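Protein kinase A regulatory subunit, putative (Trypanosoma cruzi, PDB 6HYQ) is a putative regulatory subunit of protein kinase A, whose two cyclic-nucleotide-binding domains each hold a guanosine ligand here and probably couple nucleotide binding to kinase control. Local coordinates at residues V210-R215 with C225-G230; Y191-G196 with H242-D247; D69-E74 with V121-V126; N81-I86 with G106-E111. All coordinates share one frame; numbering follows the deposited sequence. Where two conformers were deposited one is given.

Interaction 1: V210-R215 with C225-G230; sequences VEVIGR and CEFTQG. With GMP (guanosine), chain F.
The base pocket of the second cyclic-nucleotide-binding domain has as part of its wall a beta hairpin, in which V210 pairs with F227 and E211 with E226. V210 and F227 form an antiparallel hydrogen-bonded pair: V210 N gives its proton to F227 O at 2.8 Å, and F227 N returns one to V210 O at 2.7 Å. Next to it comes the non-hydrogen-bonded pair E211 and E226, with both glutamates on the face turned from the ligand, and beyond that V212 N donates to C225 O at 3.1 Å. E226 OE1 is claimed by K223 in a salt bridge.

The other face carries V210, V212, C225 and F227, and three of these reach the guanosine. V212 stands with CG1 anti to its backbone N (chi1 -179°), which directs that methyl at the purine, 3.5 Å from N9, while CG2 leans the other way, 3.9 Å from F227 CD2. The F227 ring meets the exocyclic amine N2 obliquely through CZ, and C225 SG also approaches N2; both approaches are shorter than normal contact, so their exact lengths are doubtful. The same sulfur sits over one face of the F227 ring, offset toward its rim. On the same face of the sheet V210 CG2 packs on F227 CB at 3.5 Å. Thiol and aromatic ring thus border the amine end of the base.

Strand 247-250 hydrogen-bonds to the far side of strand 210-215, through V249 to E211 and D247 to I213. I205 of strand 201-205 covers V210 and F227, Y284 touches F227, and the carbonyl of E226 receives K283 NZ.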
# COMPACT_ATOMS: atom_id res chain seq x y z
N VAL A 210 22.03 -7.18 -3.74
CA VAL A 210 22.35 -6.35 -2.57
C VAL A 210 22.97 -7.19 -1.46
O VAL A 210 22.73 -8.39 -1.36
CB VAL A 210 21.11 -5.65 -1.99
CG1 VAL A 210 20.35 -5.03 -3.13
CG2 VAL A 210 20.25 -6.65 -1.29
N GLU A 211 23.71 -6.49 -0.61
CA GLU A 211 24.26 -7.06 0.62
C GLU A 211 23.64 -6.35 1.84
O GLU A 211 23.46 -5.14 1.87
CB GLU A 211 25.80 -6.92 0.72
CG GLU A 211 26.26 -5.50 0.72
CD GLU A 211 27.77 -5.34 0.67
OE1 GLU A 211 28.22 -4.22 0.31
OE2 GLU A 211 28.50 -6.31 0.98
N VAL A 212 23.36 -7.21 2.84
CA VAL A 212 22.80 -6.88 4.15
C VAL A 212 23.98 -6.91 5.11
O VAL A 212 24.63 -7.95 5.24
CB VAL A 212 21.71 -7.88 4.54
CG1 VAL A 212 21.09 -7.53 5.89
CG2 VAL A 212 20.65 -7.99 3.38
N ILE A 213 24.32 -5.76 5.76
CA ILE A 213 25.52 -5.64 6.60
C ILE A 213 25.04 -5.31 7.99
O ILE A 213 24.64 -4.17 8.28
CB ILE A 213 26.50 -4.58 6.11
CG1 ILE A 213 26.92 -4.87 4.66
CG2 ILE A 213 27.68 -4.49 7.12
CD1 ILE A 213 27.75 -3.79 4.00
N GLY A 214 25.06 -6.33 8.87
CA GLY A 214 24.57 -6.20 10.22
C GLY A 214 25.64 -5.67 11.17
O GLY A 214 26.68 -5.13 10.78
N ARG A 215 25.36 -5.81 12.46
CA ARG A 215 26.34 -5.48 13.49
C ARG A 215 26.42 -6.64 14.47
O ARG A 215 25.40 -7.10 14.97
CB ARG A 215 25.96 -4.20 14.20
CG ARG A 215 25.76 -3.01 13.31
CD ARG A 215 27.04 -2.52 12.70
NE ARG A 215 26.86 -1.32 11.91
CZ ARG A 215 26.60 -1.33 10.60
NH1 ARG A 215 26.49 -2.47 9.96
NH2 ARG A 215 26.48 -0.20 9.94
N CYS A 225 24.06 -11.77 4.46
CA CYS A 225 23.77 -12.49 3.22
C CYS A 225 23.69 -11.48 2.08
O CYS A 225 23.76 -10.28 2.29
CB CYS A 225 22.45 -13.23 3.36
SG CYS A 225 21.12 -12.09 3.66
N GLU A 226 23.39 -11.99 0.90
CA GLU A 226 23.05 -11.17 -0.26
C GLU A 226 21.60 -11.41 -0.66
O GLU A 226 20.99 -12.42 -0.32
CB GLU A 226 23.96 -11.49 -1.45
CG GLU A 226 25.41 -11.15 -1.26
CD GLU A 226 26.20 -11.19 -2.54
OE1 GLU A 226 27.22 -10.49 -2.64
OE2 GLU A 226 25.78 -11.90 -3.45
N PHE A 227 21.06 -10.50 -1.47
CA PHE A 227 19.71 -10.66 -1.97
C PHE A 227 19.71 -10.28 -3.43
O PHE A 227 20.55 -9.50 -3.85
CB PHE A 227 18.70 -9.80 -1.25
CG PHE A 227 18.14 -10.44 -0.05
CD1 PHE A 227 17.68 -11.73 -0.10
CD2 PHE A 227 18.02 -9.74 1.13
CE1 PHE A 227 17.14 -12.30 0.99
CE2 PHE A 227 17.46 -10.31 2.21
CZ PHE A 227 17.02 -11.57 2.15
N THR A 228 18.74 -10.78 -4.18
CA THR A 228 18.71 -10.48 -5.60
C THR A 228 17.25 -10.44 -6.11
O THR A 228 16.31 -10.26 -5.33
CB THR A 228 19.63 -11.53 -6.29
OG1 THR A 228 19.79 -11.20 -7.66
CG2 THR A 228 19.08 -12.88 -6.15
N GLN A 229 17.05 -10.59 -7.42
CA GLN A 229 15.74 -10.40 -8.08
C GLN A 229 14.63 -11.20 -7.42
O GLN A 229 14.77 -12.38 -7.11
CB GLN A 229 15.89 -10.81 -9.56
CG GLN A 229 14.64 -10.93 -10.36
CD GLN A 229 14.99 -11.60 -11.71
OE1 GLN A 229 15.74 -11.03 -12.53
NE2 GLN A 229 14.45 -12.86 -11.93
N GLY A 230 13.51 -10.56 -7.17
CA GLY A 230 12.42 -11.22 -6.51
C GLY A 230 12.46 -11.21 -4.98
O GLY A 230 11.42 -11.41 -4.36
O5' GMP F . 17.16 -4.33 9.09
C5' GMP F . 17.19 -3.78 7.77
C4' GMP F . 16.74 -4.80 6.75
O4' GMP F . 17.82 -5.72 6.52
C3' GMP F . 15.56 -5.69 7.13
O3' GMP F . 14.30 -5.06 6.97
C2' GMP F . 15.78 -6.88 6.21
O2' GMP F . 15.28 -6.53 4.90
C1' GMP F . 17.32 -6.97 6.18
N9 GMP F . 17.83 -7.89 7.17
C8 GMP F . 17.99 -7.56 8.49
N7 GMP F . 18.42 -8.64 9.17
C5 GMP F . 18.44 -9.64 8.28
C6 GMP F . 18.80 -11.09 8.42
O6 GMP F . 19.15 -11.56 9.49
N1 GMP F . 18.77 -11.89 7.26
C2 GMP F . 18.38 -11.41 5.97
N2 GMP F . 18.32 -12.28 4.78
N3 GMP F . 18.02 -10.04 5.88
C4 GMP F . 18.09 -9.16 7.05

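Interaction 2: Y191-G196 with H242-D247; sequences YIIHYG and HRTVAD. With GMP (guanosine), chain F.
D247 OD1 is gripped twice, by Y195 N at 2.7 Å in a nearly straight bond (162°) and by a water that donates to it, also at 2.7 Å. That water lies at the edge of the H194 ring, in its plane, 2.7 Å from H194 ND1. Segment 242-247 ends the phosphate-binding cassette of the second cyclic-nucleotide-binding domain, and here it is tied to strand 191-193, which carries a classic beta bulge (I192 and I193 both facing V248), and to the turn after it.

Y195 N meets OD1 on the anti side of the carboxylate, while OD2 is committed to a salt bridge with R215, so both oxygens are held and the group's rotation is restricted. The Y191 ring turns its edge to the carboxylate, CE2 3.5 Å from D247 CG, ring and carboxylate planes 83° apart.

At the other end, T244 O receives G196 N at 2.9 Å, a bent bond from above the carbonyl plane. T244 CG2 meets I193 CG2 at 3.8 Å. Y195, with CG anti to its backbone N (chi1 180°), lays its ring beside the cassette: T244 O lies over one face, and V245 O is at the edge. R215 also packs on this ring.

On the ligand side V245 N donates to guanosine O5' at 3.3 Å.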
# COMPACT_ATOMS: atom_id res chain seq x y z
N TYR A 191 24.01 3.03 -0.33
CA TYR A 191 23.12 2.53 0.73
C TYR A 191 21.66 2.58 0.29
O TYR A 191 21.16 3.66 -0.08
CB TYR A 191 23.34 3.34 2.03
CG TYR A 191 24.55 2.84 2.73
CD1 TYR A 191 25.79 3.07 2.21
CD2 TYR A 191 24.44 2.01 3.84
CE1 TYR A 191 26.91 2.55 2.87
CE2 TYR A 191 25.53 1.50 4.48
CZ TYR A 191 26.75 1.76 4.02
OH TYR A 191 27.80 1.21 4.70
N ILE A 192 20.98 1.41 0.32
CA ILE A 192 19.51 1.34 0.26
C ILE A 192 18.92 1.63 1.63
O ILE A 192 17.94 2.39 1.76
CB ILE A 192 19.06 -0.06 -0.25
CG1 ILE A 192 19.65 -0.29 -1.61
CG2 ILE A 192 17.57 -0.26 -0.22
CD1 ILE A 192 19.38 -1.63 -2.24
N ILE A 193 19.50 1.03 2.64
CA ILE A 193 19.03 1.22 3.99
C ILE A 193 20.24 1.42 4.89
O ILE A 193 21.25 0.71 4.72
CB ILE A 193 18.21 0.02 4.48
CG1 ILE A 193 16.88 -0.13 3.73
CG2 ILE A 193 17.90 0.21 5.95
CD1 ILE A 193 16.40 -1.53 3.89
N HIS A 194 20.13 2.34 5.83
CA HIS A 194 21.18 2.53 6.80
C HIS A 194 20.83 1.90 8.16
O HIS A 194 19.71 2.05 8.67
CB HIS A 194 21.51 4.04 7.03
CG HIS A 194 22.34 4.65 5.94
ND1 HIS A 194 23.68 4.40 5.82
CD2 HIS A 194 22.01 5.49 4.91
CE1 HIS A 194 24.17 5.08 4.80
NE2 HIS A 194 23.18 5.74 4.22
N TYR A 195 21.82 1.25 8.75
CA TYR A 195 21.67 0.76 10.09
C TYR A 195 21.21 1.83 11.06
O TYR A 195 21.68 2.97 11.01
CB TYR A 195 23.00 0.22 10.61
CG TYR A 195 22.92 -0.31 12.00
CD1 TYR A 195 22.57 -1.62 12.25
CD2 TYR A 195 23.21 0.53 13.10
CE1 TYR A 195 22.54 -2.12 13.59
CE2 TYR A 195 23.16 0.05 14.39
CZ TYR A 195 22.82 -1.25 14.63
OH TYR A 195 22.76 -1.67 15.91
N GLY A 196 20.35 1.43 12.01
CA GLY A 196 19.95 2.30 13.13
C GLY A 196 19.02 3.44 12.77
O GLY A 196 19.00 4.46 13.47
N HIS A 242 10.70 -1.83 15.20
CA HIS A 242 11.99 -1.38 15.67
C HIS A 242 12.75 -0.72 14.53
O HIS A 242 12.39 -0.86 13.35
CB HIS A 242 12.79 -2.54 16.22
CG HIS A 242 13.00 -3.63 15.22
ND1 HIS A 242 13.91 -3.53 14.20
CD2 HIS A 242 12.35 -4.80 15.03
CE1 HIS A 242 13.88 -4.62 13.47
NE2 HIS A 242 12.93 -5.40 13.93
N ARG A 243 13.77 0.04 14.92
CA ARG A 243 14.60 0.70 13.96
C ARG A 243 15.40 -0.37 13.24
O ARG A 243 15.31 -1.57 13.54
CB ARG A 243 15.48 1.74 14.64
CG ARG A 243 14.72 2.97 15.06
CD ARG A 243 15.67 3.89 15.89
NE ARG A 243 15.89 5.26 15.42
CZ ARG A 243 14.98 6.24 15.38
NH1 ARG A 243 13.71 6.05 15.72
NH2 ARG A 243 15.35 7.43 14.98
N THR A 244 16.07 0.04 12.18
CA THR A 244 16.67 -0.96 11.33
C THR A 244 17.85 -1.49 12.04
O THR A 244 18.60 -0.74 12.61
CB THR A 244 17.10 -0.34 10.03
OG1 THR A 244 17.93 0.77 10.39
CG2 THR A 244 15.85 0.11 9.18
N VAL A 245 18.11 -2.75 11.83
CA VAL A 245 19.10 -3.56 12.51
C VAL A 245 20.21 -4.01 11.55
O VAL A 245 21.11 -4.76 11.96
CB VAL A 245 18.37 -4.78 13.07
CG1 VAL A 245 17.26 -4.36 14.00
CG2 VAL A 245 17.80 -5.53 11.97
N ALA A 246 20.17 -3.54 10.29
CA ALA A 246 21.22 -3.81 9.31
C ALA A 246 21.28 -2.71 8.28
O ALA A 246 20.29 -1.98 8.07
CB ALA A 246 20.97 -5.12 8.55
N ASP A 247 22.45 -2.55 7.68
CA ASP A 247 22.60 -1.83 6.42
C ASP A 247 22.19 -2.76 5.30
O ASP A 247 22.48 -3.97 5.35
CB ASP A 247 24.03 -1.37 6.09
CG ASP A 247 24.73 -0.56 7.21
OD1 ASP A 247 24.20 0.43 7.75
OD2 ASP A 247 25.90 -0.86 7.48
O5' GMP F . 17.16 -4.33 9.09
C5' GMP F . 17.19 -3.78 7.77
C4' GMP F . 16.74 -4.80 6.75
O4' GMP F . 17.82 -5.72 6.52
C3' GMP F . 15.56 -5.69 7.13
O3' GMP F . 14.30 -5.06 6.97
C2' GMP F . 15.78 -6.88 6.21
O2' GMP F . 15.28 -6.53 4.90
C1' GMP F . 17.32 -6.97 6.18
N9 GMP F . 17.83 -7.89 7.17
C8 GMP F . 17.99 -7.56 8.49
N7 GMP F . 18.42 -8.64 9.17
C5 GMP F . 18.44 -9.64 8.28
C6 GMP F . 18.80 -11.09 8.42
O6 GMP F . 19.15 -11.56 9.49
N1 GMP F . 18.77 -11.89 7.26
C2 GMP F . 18.38 -11.41 5.97
N2 GMP F . 18.32 -12.28 4.78
N3 GMP F . 18.02 -10.04 5.88
C4 GMP F . 18.09 -9.16 7.05
O HOH W 1 24.88 3.06 7.86

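Interaction 3: D69-E74 with V121-V126; sequences DDCIME and VATVKV. With GMP (guanosine), chain E.
This is an antiparallel strand pairing at the margin of a sheet in the first cyclic-nucleotide-binding domain, a cupin-like beta barrel: C71 lies opposite K125 as a non-hydrogen-bonded pair, and strand 71-73 runs along strand 123-126. Bonds flank the pair on each side, V126 N to D70 O at 2.9 Å and I72 N to V124 O at 3.1 Å. Beyond them D69 N reaches V126 O, and V124 N bonds straight (174°) to M73 O at 3.2 Å although it comes from above that carbonyl's plane.

Because the chain turns a corner at I72, its residues serve two faces. C71 and K125 share one: C71 SG lies 4.1 Å from K125 CG and near the T123 methyl, while the extended lysine lays its CE over D69 O. On the other, M73 CG packs on V124 CG2 at 3.6 Å. The M73 chain leaves between the backbone N and carbonyl carbon (chi1 52°) and runs on extended, which brings SD to 3.6 Å from guanosine C5'; a bend at chi3 then turns CE toward Y84 and V109. I72 and V126 close the interior further along, both against F66 of strand 62-67, and Y84 covers I72 and M73.

T123 OG1 bonds to A75 N just past the segment. Strand 91-95 flanks 123-126 on its other edge. In the phosphate-binding cassette, just before strand 123-126, A122 N makes a weak, bent hydrogen bond of 3.0 Å to guanosine O5'.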
# COMPACT_ATOMS: atom_id res chain seq x y z
N ASP A 69 -27.03 -3.52 5.58
CA ASP A 69 -27.67 -4.09 4.38
C ASP A 69 -27.85 -3.09 3.23
O ASP A 69 -28.17 -3.51 2.11
CB ASP A 69 -29.00 -4.75 4.75
CG ASP A 69 -28.86 -6.21 5.09
OD1 ASP A 69 -27.73 -6.67 5.23
OD2 ASP A 69 -29.88 -6.92 5.22
N ASP A 70 -27.59 -1.80 3.46
CA ASP A 70 -27.58 -0.80 2.38
C ASP A 70 -26.62 -1.20 1.26
O ASP A 70 -25.58 -1.82 1.50
CB ASP A 70 -27.15 0.59 2.89
CG ASP A 70 -28.09 1.20 3.92
OD1 ASP A 70 -28.79 0.49 4.68
OD2 ASP A 70 -28.05 2.44 4.04
N CYS A 71 -26.98 -0.88 0.03
CA CYS A 71 -26.08 -1.07 -1.11
C CYS A 71 -25.52 0.27 -1.55
O CYS A 71 -26.28 1.17 -1.88
CB CYS A 71 -26.80 -1.76 -2.27
SG CYS A 71 -27.11 -3.53 -2.03
N ILE A 72 -24.19 0.41 -1.53
CA ILE A 72 -23.55 1.62 -2.05
C ILE A 72 -23.57 1.65 -3.60
O ILE A 72 -23.57 2.72 -4.23
CB ILE A 72 -22.12 1.71 -1.46
CG1 ILE A 72 -22.22 1.71 0.08
CG2 ILE A 72 -21.36 2.90 -2.04
CD1 ILE A 72 -20.89 1.98 0.85
N MET A 73 -23.57 0.46 -4.21
CA MET A 73 -23.67 0.25 -5.65
C MET A 73 -24.11 -1.20 -5.86
O MET A 73 -24.13 -2.02 -4.93
CB MET A 73 -22.35 0.63 -6.37
CG MET A 73 -21.05 -0.01 -5.81
SD MET A 73 -19.44 0.68 -6.43
CE MET A 73 -19.21 2.21 -5.51
N GLU A 74 -24.50 -1.50 -7.09
CA GLU A 74 -25.04 -2.81 -7.41
C GLU A 74 -24.48 -3.22 -8.76
O GLU A 74 -24.25 -2.38 -9.63
CB GLU A 74 -26.59 -2.81 -7.44
CG GLU A 74 -27.25 -2.65 -6.06
CD GLU A 74 -28.73 -3.02 -6.02
OE1 GLU A 74 -29.22 -3.73 -6.93
OE2 GLU A 74 -29.41 -2.59 -5.07
N VAL A 121 -19.16 -3.58 -11.52
CA VAL A 121 -18.87 -5.01 -11.68
C VAL A 121 -19.39 -5.83 -10.50
O VAL A 121 -19.69 -7.02 -10.64
CB VAL A 121 -17.35 -5.18 -11.83
CG1 VAL A 121 -16.97 -6.63 -11.97
CG2 VAL A 121 -16.81 -4.32 -13.00
N ALA A 122 -19.46 -5.24 -9.33
CA ALA A 122 -19.80 -6.02 -8.17
C ALA A 122 -20.66 -5.18 -7.24
O ALA A 122 -20.59 -3.96 -7.25
CB ALA A 122 -18.52 -6.51 -7.49
N THR A 123 -21.46 -5.86 -6.46
CA THR A 123 -22.32 -5.20 -5.50
C THR A 123 -21.60 -4.99 -4.16
O THR A 123 -20.85 -5.85 -3.70
CB THR A 123 -23.57 -6.05 -5.31
OG1 THR A 123 -24.30 -6.08 -6.53
CG2 THR A 123 -24.43 -5.53 -4.14
N VAL A 124 -21.86 -3.85 -3.53
CA VAL A 124 -21.17 -3.47 -2.29
C VAL A 124 -22.25 -3.34 -1.23
O VAL A 124 -23.12 -2.46 -1.31
CB VAL A 124 -20.35 -2.15 -2.44
CG1 VAL A 124 -19.66 -1.77 -1.15
CG2 VAL A 124 -19.30 -2.26 -3.56
N LYS A 125 -22.18 -4.17 -0.22
CA LYS A 125 -23.28 -4.26 0.71
C LYS A 125 -22.72 -4.05 2.10
O LYS A 125 -21.88 -4.82 2.56
CB LYS A 125 -23.99 -5.61 0.56
CG LYS A 125 -25.42 -5.66 1.02
CD LYS A 125 -26.17 -6.85 0.40
CE LYS A 125 -27.62 -6.89 0.86
NZ LYS A 125 -28.41 -8.00 0.25
N VAL A 126 -23.18 -2.98 2.74
CA VAL A 126 -22.82 -2.70 4.10
C VAL A 126 -23.19 -3.88 4.99
O VAL A 126 -24.34 -4.33 5.01
CB VAL A 126 -23.53 -1.42 4.59
CG1 VAL A 126 -23.24 -1.17 6.11
CG2 VAL A 126 -23.11 -0.22 3.74
O5' GMP E . -17.44 -3.21 -8.49
C5' GMP E . -17.63 -2.23 -7.48
C4' GMP E . -16.43 -2.10 -6.55
O4' GMP E . -16.20 -3.36 -5.88
C3' GMP E . -15.08 -1.74 -7.18
O3' GMP E . -14.92 -0.36 -7.40
C2' GMP E . -14.06 -2.30 -6.20
O2' GMP E . -13.76 -1.38 -5.13
C1' GMP E . -14.80 -3.55 -5.67
N9 GMP E . -14.45 -4.73 -6.44
C8 GMP E . -14.99 -5.05 -7.64
N7 GMP E . -14.47 -6.21 -8.04
C5 GMP E . -13.62 -6.57 -7.07
C6 GMP E . -12.73 -7.78 -6.89
O6 GMP E . -12.69 -8.62 -7.75
N1 GMP E . -11.96 -7.87 -5.69
C2 GMP E . -11.96 -6.88 -4.67
N2 GMP E . -11.08 -7.12 -3.54
N3 GMP E . -12.81 -5.76 -4.81
C4 GMP E . -13.62 -5.65 -6.06

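Interaction 4: N81-I86 with G106-E111; sequences NKLYII and GTAVGE. With GMP (guanosine), chain E.
G110, with phi at +105°, presents a bare CA to K82 O at 3.8 Å, where strand 82-86 meets the turn into helix 111-116. G110 is the N-cap residue of that helix. Before it, Y84 and V109 form an antiparallel hydrogen-bonded pair with two 3.0 Å bonds, Y84 N to V109 O and V109 N to Y84 O. The ladder continues into the loop: I86 N donates to T107 O at 2.7 Å, nearly head-on, and G106 N closes the end on I86 O.

L83 CD1 crosses E111 CB at 3.8 Å and also nears A108 CB, joining the strand to the start of the helix. On the opposite face Y84 CB lies on V109 CG2 at 3.9 Å, with M73 packed against both residues. I86 and T107 run side by side, I86 CD1 beside T107 OG1, whose hydrogen bond goes to T104 O.

The E111 chain folds back at chi2 (-72°) and brings its carboxylate to the ribose, while OE1 is held by Y172. G110 N also approaches guanosine O3', at a doubtfully short distance. E111 OE2 accepts the guanosine O2' hydroxyl at 2.9 Å, consistent with selection for a ribose 2'-hydroxyl.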
# COMPACT_ATOMS: atom_id res chain seq x y z
N ASN A 81 -20.70 6.18 -10.82
CA ASN A 81 -19.66 7.12 -11.27
C ASN A 81 -19.07 7.96 -10.13
O ASN A 81 -18.75 9.14 -10.29
CB ASN A 81 -20.24 8.03 -12.34
CG ASN A 81 -21.31 7.36 -13.14
OD1 ASN A 81 -21.31 6.14 -13.28
ND2 ASN A 81 -22.27 8.14 -13.62
N LYS A 82 -18.90 7.34 -8.97
CA LYS A 82 -18.39 8.00 -7.79
C LYS A 82 -17.38 7.06 -7.15
O LYS A 82 -17.46 5.85 -7.36
CB LYS A 82 -19.52 8.35 -6.84
CG LYS A 82 -20.32 9.50 -7.36
CD LYS A 82 -21.30 10.08 -6.36
CE LYS A 82 -22.50 9.23 -6.13
NZ LYS A 82 -23.35 9.33 -7.32
N LEU A 83 -16.41 7.64 -6.45
CA LEU A 83 -15.41 6.91 -5.67
C LEU A 83 -15.66 7.14 -4.19
O LEU A 83 -15.62 8.31 -3.76
CB LEU A 83 -14.02 7.43 -6.00
CG LEU A 83 -12.85 6.90 -5.17
CD1 LEU A 83 -12.66 5.44 -5.43
CD2 LEU A 83 -11.66 7.76 -5.55
N TYR A 84 -15.81 6.06 -3.43
CA TYR A 84 -16.05 6.15 -2.01
C TYR A 84 -14.86 5.62 -1.19
O TYR A 84 -14.44 4.48 -1.40
CB TYR A 84 -17.28 5.32 -1.60
CG TYR A 84 -18.62 5.71 -2.25
CD1 TYR A 84 -18.97 5.30 -3.56
CD2 TYR A 84 -19.54 6.46 -1.54
CE1 TYR A 84 -20.20 5.67 -4.14
CE2 TYR A 84 -20.77 6.83 -2.10
CZ TYR A 84 -21.10 6.45 -3.39
OH TYR A 84 -22.32 6.84 -3.92
N ILE A 85 -14.37 6.41 -0.20
CA ILE A 85 -13.34 5.94 0.75
C ILE A 85 -14.01 5.69 2.09
O ILE A 85 -14.63 6.58 2.67
CB ILE A 85 -12.18 6.95 0.97
CG1 ILE A 85 -11.52 7.46 -0.34
CG2 ILE A 85 -11.18 6.32 1.85
CD1 ILE A 85 -11.22 6.43 -1.43
N ILE A 86 -13.87 4.47 2.58
CA ILE A 86 -14.50 4.11 3.83
C ILE A 86 -13.74 4.73 4.98
O ILE A 86 -12.50 4.67 5.04
CB ILE A 86 -14.63 2.57 3.96
CG1 ILE A 86 -15.49 2.03 2.85
CG2 ILE A 86 -15.24 2.14 5.32
CD1 ILE A 86 -15.33 0.57 2.65
N GLY A 106 -10.65 2.61 5.56
CA GLY A 106 -9.54 3.10 4.79
C GLY A 106 -9.54 2.74 3.32
O GLY A 106 -8.81 3.39 2.55
N THR A 107 -10.32 1.73 2.93
CA THR A 107 -10.42 1.19 1.59
C THR A 107 -11.50 1.92 0.82
O THR A 107 -12.28 2.70 1.39
CB THR A 107 -10.69 -0.33 1.61
OG1 THR A 107 -11.93 -0.60 2.25
CG2 THR A 107 -9.59 -1.07 2.36
N ALA A 108 -11.60 1.59 -0.50
CA ALA A 108 -12.36 2.34 -1.48
C ALA A 108 -13.17 1.38 -2.34
O ALA A 108 -12.73 0.27 -2.64
CB ALA A 108 -11.46 3.19 -2.40
N VAL A 109 -14.36 1.80 -2.71
CA VAL A 109 -15.16 1.08 -3.70
C VAL A 109 -15.48 2.07 -4.81
O VAL A 109 -15.51 3.29 -4.56
CB VAL A 109 -16.44 0.43 -3.07
CG1 VAL A 109 -16.09 -0.64 -2.09
CG2 VAL A 109 -17.29 1.47 -2.38
N GLY A 110 -15.53 1.59 -6.05
CA GLY A 110 -15.83 2.45 -7.18
C GLY A 110 -14.65 2.78 -8.05
O GLY A 110 -14.81 3.40 -9.12
N GLU A 111 -13.44 2.45 -7.63
CA GLU A 111 -12.30 2.93 -8.40
C GLU A 111 -12.20 2.18 -9.73
O GLU A 111 -11.55 2.65 -10.67
CB GLU A 111 -11.03 2.79 -7.56
CG GLU A 111 -10.42 1.40 -7.64
CD GLU A 111 -11.22 0.36 -6.87
OE1 GLU A 111 -10.84 -0.81 -6.81
OE2 GLU A 111 -12.21 0.76 -6.22
O5' GMP E . -17.44 -3.21 -8.49
C5' GMP E . -17.63 -2.23 -7.48
C4' GMP E . -16.43 -2.10 -6.55
O4' GMP E . -16.20 -3.36 -5.88
C3' GMP E . -15.08 -1.74 -7.18
O3' GMP E . -14.92 -0.36 -7.40
C2' GMP E . -14.06 -2.30 -6.20
O2' GMP E . -13.76 -1.38 -5.13
C1' GMP E . -14.80 -3.55 -5.67
N9 GMP E . -14.45 -4.73 -6.44
C8 GMP E . -14.99 -5.05 -7.64
N7 GMP E . -14.47 -6.21 -8.04
C5 GMP E . -13.62 -6.57 -7.07
C6 GMP E . -12.73 -7.78 -6.89
O6 GMP E . -12.69 -8.62 -7.75
N1 GMP E . -11.96 -7.87 -5.69
C2 GMP E . -11.96 -6.88 -4.67
N2 GMP E . -11.08 -7.12 -3.54
N3 GMP E . -12.81 -5.76 -4.81
C4 GMP E . -13.62 -5.65 -6.06

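From the N terminus, interaction 3 closes first, joining 69-74 to 121-126 over 46 intervening residues, and interaction 4 falls wholly within that loop. Their centres are 12 Å apart, and M73 and I72 of one pack on Y84 of the other, so the two sheets of the first barrel face each other beside its guanosine. After the intervening helices the nesting recurs: 191-196 with 242-247 closes interaction 2, and the hairpin of interaction 1 lies inside it. Here V212 packs on A246, and both contacts reach the same sheet and guanosine. The domains lie apart, with interactions 1 and 3 centred about 46 Å from each other, on opposite sides of the chain's centre; none of the four contacts spans the two domains.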